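Local coordinates for Udp-n-acetylglucosamine pyrophosphorylase (PDB 4BQH), which probably catalyses the formation of UDP-N-acetylglucosamine and diphosphate from UTP and N-acetylglucosamine 1-phosphate, at residues R190-E193 and Y197-L200; I114-L119 and M149-K154. All coordinates share one frame; numbering follows the deposited sequence.

Interaction 1: residues R190-E193 and Y197-L200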
loop_
_atom_site.group_PDB
_atom_site.type_symbol
_atom_site.label_atom_id
_atom_site.label_comp_id
_atom_site.label_asym_id
_atom_site.label_seq_id
_atom_site.Cartn_x
_atom_site.Cartn_y
_atom_site.Cartn_z
ATOM N N ARG A 190 -15.730 -12.025 4.764
ATOM C CA ARG A 190 -15.948 -13.471 4.961
ATOM C C ARG A 190 -14.644 -14.253 5.099
ATOM O O ARG A 190 -14.497 -15.087 5.984
ATOM C CB ARG A 190 -16.775 -14.054 3.818
ATOM C CG ARG A 190 -18.271 -13.921 4.007
ATOM C CD ARG A 190 -18.968 -14.960 3.130
ATOM N NE ARG A 190 -20.421 -14.918 3.267
ATOM C CZ ARG A 190 -21.121 -15.601 4.172
ATOM N NH1 ARG A 190 -20.510 -16.389 5.055
ATOM N NH2 ARG A 190 -22.440 -15.485 4.200
ATOM N N PHE A 191 -13.705 -13.993 4.202
ATOM C CA PHE A 191 -12.383 -14.621 4.251
ATOM C C PHE A 191 -11.688 -14.348 5.592
ATOM O O PHE A 191 -11.136 -15.258 6.186
ATOM C CB PHE A 191 -11.551 -14.109 3.062
ATOM C CG PHE A 191 -10.198 -14.756 2.903
ATOM C CD1 PHE A 191 -10.078 -16.064 2.441
ATOM C CD2 PHE A 191 -9.030 -14.024 3.161
ATOM C CE1 PHE A 191 -8.827 -16.639 2.253
ATOM C CE2 PHE A 191 -7.770 -14.601 2.985
ATOM C CZ PHE A 191 -7.668 -15.912 2.529
ATOM N N PHE A 192 -11.703 -13.095 6.066
ATOM C CA PHE A 192 -11.099 -12.777 7.364
ATOM C C PHE A 192 -11.814 -13.539 8.488
ATOM O O PHE A 192 -11.162 -14.138 9.352
ATOM C CB PHE A 192 -11.106 -11.263 7.654
ATOM C CG PHE A 192 -9.883 -10.533 7.135
ATOM C CD1 PHE A 192 -9.731 -10.271 5.776
ATOM C CD2 PHE A 192 -8.882 -10.112 8.011
ATOM C CE1 PHE A 192 -8.594 -9.596 5.299
ATOM C CE2 PHE A 192 -7.753 -9.436 7.547
ATOM C CZ PHE A 192 -7.603 -9.191 6.187
ATOM N N GLU A 193 -13.140 -13.491 8.478
ATOM C CA GLU A 193 -13.951 -14.172 9.512
ATOM C C GLU A 193 -13.665 -15.682 9.611
ATOM O O GLU A 193 -13.462 -16.216 10.716
ATOM C CB GLU A 193 -15.439 -13.910 9.273
ATOM C CG GLU A 193 -15.884 -12.491 9.618
ATOM C CD GLU A 193 -17.252 -12.132 9.050
ATOM O OE1 GLU A 193 -18.002 -13.047 8.625
ATOM O OE2 GLU A 193 -17.593 -10.932 9.026
ATOM N N TYR A 197 -9.513 -13.773 11.593
ATOM C CA TYR A 197 -8.738 -12.524 11.413
ATOM C C TYR A 197 -7.242 -12.746 11.498
ATOM O O TYR A 197 -6.491 -11.848 11.868
ATOM C CB TYR A 197 -9.215 -11.414 12.385
ATOM C CG TYR A 197 -10.698 -11.181 12.319
ATOM C CD1 TYR A 197 -11.260 -10.279 11.406
ATOM C CD2 TYR A 197 -11.556 -11.896 13.154
ATOM C CE1 TYR A 197 -12.645 -10.102 11.332
ATOM C CE2 TYR A 197 -12.921 -11.727 13.088
ATOM C CZ TYR A 197 -13.465 -10.842 12.185
ATOM O OH TYR A 197 -14.833 -10.689 12.176
ATOM N N PHE A 198 -6.812 -13.957 11.139
ATOM C CA PHE A 198 -5.385 -14.337 11.081
ATOM C C PHE A 198 -4.642 -14.051 12.380
ATOM O O PHE A 198 -3.447 -13.754 12.382
ATOM C CB PHE A 198 -4.694 -13.706 9.857
ATOM C CG PHE A 198 -5.418 -13.987 8.557
ATOM C CD1 PHE A 198 -5.351 -15.251 7.964
ATOM C CD2 PHE A 198 -6.204 -13.006 7.952
ATOM C CE1 PHE A 198 -6.038 -15.511 6.775
ATOM C CE2 PHE A 198 -6.889 -13.262 6.760
ATOM C CZ PHE A 198 -6.799 -14.519 6.180
ATOM N N GLY A 199 -5.360 -14.195 13.482
ATOM C CA GLY A 199 -4.769 -14.019 14.807
ATOM C C GLY A 199 -4.898 -12.616 15.384
ATOM O O GLY A 199 -4.561 -12.399 16.548
ATOM N N LEU A 200 -5.370 -11.664 14.572
ATOM C CA LEU A 200 -5.658 -10.305 15.046
ATOM C C LEU A 200 -6.965 -10.248 15.833
ATOM O O LEU A 200 -7.818 -11.116 15.691
ATOM C CB LEU A 200 -5.757 -9.316 13.875
ATOM C CG LEU A 200 -4.494 -9.187 13.019
ATOM C CD1 LEU A 200 -4.771 -8.259 11.843
ATOM C CD2 LEU A 200 -3.326 -8.654 13.827
#
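The backbone N-H of Y197 reaches back over five residues to the carbonyl of F192, N to O 2.8 Å with an N-H...O angle of 164°, tying the loop to the end of helix 185-194. From there the chain coils left-handed: F198 and G199 hold the two central positions of a type I' turn, closed by L200 N on Y197 O at 2.9 Å, and the backbone angles at G199 call for glycine.

This turn sets F198 against the side chains of the last helical turn. With its CG anti to the carbonyl carbon (chi1 -53°), the ring presents an edge to F192 in a T-shaped pair whose planes stand at 80°; F198 CE2 sits 3.8 Å above the centre of the F192 ring. The same rim meets F191 at a slant, and F191 CE2 to F198 CZ is a tight 3.3 Å. Helix 185-194 is the crossover of a right-handed beta-alpha-beta unit in the GT-A nucleotidyltransferase domain, between parallel strands 175-180 and 205-209. F192 faces that sheet, touching V178 and F207, while F191 stacks on F135.

Y197 takes the outer side. One face of its ring lies over F192 O and the backbone of E193, and its CD1 packs on F192 CB at 3.9 Å. At the far end, Y197 OH rests against E193 CG at 3.3 Å, the glutamate chain following the tyrosine ring outward. R156, from helix 147-166, donates to F198 O and ties the turn to that helix.

Interaction 2: residues I114-L119 and M149-K154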
loop_
_atom_site.group_PDB
_atom_site.type_symbol
_atom_site.label_atom_id
_atom_site.label_comp_id
_atom_site.label_asym_id
_atom_site.label_seq_id
_atom_site.Cartn_x
_atom_site.Cartn_y
_atom_site.Cartn_z
ATOM N N ILE A 114 -0.324 3.753 15.557
ATOM C CA ILE A 114 -0.065 3.378 14.142
ATOM C C ILE A 114 -1.221 2.597 13.514
ATOM O O ILE A 114 -1.730 1.643 14.109
ATOM C CB ILE A 114 1.247 2.540 14.016
ATOM C CG1 ILE A 114 2.426 3.277 14.676
ATOM C CG2 ILE A 114 1.519 2.105 12.558
ATOM C CD1 ILE A 114 2.621 4.702 14.168
ATOM N N ALA A 115 -1.619 3.000 12.315
ATOM C CA ALA A 115 -2.535 2.206 11.501
ATOM C C ALA A 115 -1.801 1.787 10.238
ATOM O O ALA A 115 -0.921 2.521 9.750
ATOM C CB ALA A 115 -3.780 2.999 11.140
ATOM N N PHE A 116 -2.154 0.619 9.707
ATOM C CA PHE A 116 -1.634 0.170 8.410
ATOM C C PHE A 116 -2.829 0.017 7.480
ATOM O O PHE A 116 -3.752 -0.724 7.787
ATOM C CB PHE A 116 -0.864 -1.166 8.490
ATOM C CG PHE A 116 -0.167 -1.498 7.205
ATOM C CD1 PHE A 116 -0.878 -2.020 6.127
ATOM C CD2 PHE A 116 1.184 -1.215 7.049
ATOM C CE1 PHE A 116 -0.241 -2.269 4.915
ATOM C CE2 PHE A 116 1.823 -1.462 5.835
ATOM C CZ PHE A 116 1.106 -1.966 4.770
ATOM N N LEU A 117 -2.798 0.710 6.347
ATOM C CA LEU A 117 -3.906 0.699 5.396
ATOM C C LEU A 117 -3.480 -0.196 4.228
ATOM O O LEU A 117 -2.520 0.123 3.502
ATOM C CB LEU A 117 -4.200 2.129 4.937
ATOM C CG LEU A 117 -5.445 2.421 4.089
ATOM C CD1 LEU A 117 -5.633 3.931 3.956
ATOM C CD2 LEU A 117 -5.360 1.750 2.715
ATOM N N ILE A 118 -4.148 -1.338 4.070
ATOM C CA ILE A 118 -3.829 -2.230 2.939
ATOM C C ILE A 118 -4.727 -1.892 1.748
ATOM O O ILE A 118 -5.968 -1.913 1.869
ATOM C CB ILE A 118 -4.141 -3.715 3.253
ATOM C CG1 ILE A 118 -3.403 -4.210 4.480
ATOM C CG2 ILE A 118 -3.792 -4.561 2.019
ATOM C CD1 ILE A 118 -3.729 -5.669 4.834
ATOM N N LEU A 119 -4.129 -1.582 0.591
ATOM C CA LEU A 119 -4.920 -1.340 -0.631
ATOM C C LEU A 119 -5.335 -2.702 -1.177
ATOM O O LEU A 119 -4.478 -3.494 -1.646
ATOM C CB LEU A 119 -4.085 -0.550 -1.655
ATOM C CG LEU A 119 -3.458 0.761 -1.157
ATOM C CD1 LEU A 119 -2.391 1.237 -2.133
ATOM C CD2 LEU A 119 -4.518 1.838 -0.977
ATOM N N MET A 149 -2.811 -13.210 5.073
ATOM C CA MET A 149 -2.334 -13.866 6.276
ATOM C C MET A 149 -0.939 -13.405 6.651
ATOM O O MET A 149 -0.684 -13.114 7.815
ATOM C CB MET A 149 -2.362 -15.390 6.110
ATOM C CG MET A 149 -1.863 -16.131 7.337
ATOM S SD MET A 149 -2.419 -17.833 7.173
ATOM C CE MET A 149 -1.859 -18.499 8.737
ATOM N N MET A 150 -0.042 -13.309 5.667
ATOM C CA MET A 150 1.333 -12.886 5.944
ATOM C C MET A 150 1.393 -11.420 6.411
ATOM O O MET A 150 2.179 -11.098 7.298
ATOM C CB MET A 150 2.274 -13.167 4.774
ATOM C CG MET A 150 2.628 -14.660 4.655
ATOM S SD MET A 150 3.673 -15.080 3.240
ATOM C CE MET A 150 2.557 -14.685 1.909
ATOM N N HIS A 151 0.560 -10.557 5.837
ATOM C CA HIS A 151 0.448 -9.176 6.341
ATOM C C HIS A 151 0.060 -9.130 7.791
ATOM O O HIS A 151 0.683 -8.402 8.569
ATOM C CB HIS A 151 -0.516 -8.320 5.521
ATOM C CG HIS A 151 0.174 -7.436 4.497
ATOM N ND1 HIS A 151 0.833 -7.947 3.433
ATOM C CD2 HIS A 151 0.265 -6.054 4.389
ATOM C CE1 HIS A 151 1.348 -6.924 2.673
ATOM N NE2 HIS A 151 1.010 -5.773 3.258
ATOM N N CYS A 152 -0.946 -9.912 8.176
ATOM C CA CYS A 152 -1.432 -9.903 9.557
ATOM C C CYS A 152 -0.408 -10.477 10.534
ATOM O O CYS A 152 -0.287 -10.006 11.670
ATOM C CB CYS A 152 -2.764 -10.645 9.669
ATOM S SG CYS A 152 -4.106 -9.841 8.757
ATOM N N GLU A 153 0.336 -11.487 10.094
ATOM C CA GLU A 153 1.366 -12.053 10.930
ATOM C C GLU A 153 2.519 -11.082 11.126
ATOM O O GLU A 153 3.110 -11.030 12.199
ATOM C CB GLU A 153 1.857 -13.375 10.341
ATOM C CG GLU A 153 0.853 -14.475 10.568
ATOM C CD GLU A 153 1.310 -15.834 10.050
ATOM O OE1 GLU A 153 2.436 -15.952 9.530
ATOM O OE2 GLU A 153 0.513 -16.785 10.179
ATOM N N LYS A 154 2.828 -10.269 10.106
ATOM C CA LYS A 154 3.842 -9.236 10.288
ATOM C C LYS A 154 3.389 -8.234 11.360
ATOM O O LYS A 154 4.181 -7.835 12.206
ATOM C CB LYS A 154 4.152 -8.522 8.965
ATOM C CG LYS A 154 4.933 -9.404 7.979
ATOM C CD LYS A 154 5.029 -8.765 6.587
ATOM C CE LYS A 154 5.955 -9.567 5.669
ATOM N NZ LYS A 154 5.987 -8.960 4.288
#
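The imidazole of H151 comes edge-on to the strand: F116 CE1 lies in its plane, 3.9 Å from H151 CD2. The F116 ring is turned obliquely to it, the planes 68° apart, and H151 NE2 approaches F116 CZ at 4.1 Å. With CG anti to the backbone N (chi1 -171°), F116 lifts its ring off the strand to meet the histidine. Two residues on, I118 and H151 extend toward each other's backbone and pass, I118 CD1 ending 4.0 Å from H151 CD2. H151 CD2 thus meets both residues, F116 CE1 and I118 CD1 reaching it from directions roughly at right angles.

Strand 114-119, helix 147-166 and strand 175-180 form a beta-alpha-beta crossover of the Rossmann-like GT-A core, and H151 is the residue the helix sets against the first strand. That strand is flanked in parallel by 175-180 and 275-280 and leads into the glycine-rich loop which in this family binds the nucleotide. F116 and I118 face the helix; L117 turns to the other side of the sheet, onto V241 and L245. I281 and V288 add apolar cover to H151, and a turn later K154 NZ donates to A286 O.

How the interactions relate
Interaction 2 belongs to the core, its centre about 9 Å from that of the chain and all three touching residues buried; interaction 1, at about 19 Å, is only partly buried, with E193 exposed. Helices 147-166 and 185-194 pack on the same side of the parallel part of the mixed sheet, and the two contacts are neighbours there, centres about 12 Å apart. Helix 147-166 joins them: F198 CD1 packs on M149 CB at 3.5 Å and L200 CD1 on C152 SG at 3.5 Å. The core contact is van der Waals packing of side chains alone, whereas the outer one adds an edge-to-face aromatic pair and a backbone hydrogen bond at the helix-to-loop turn.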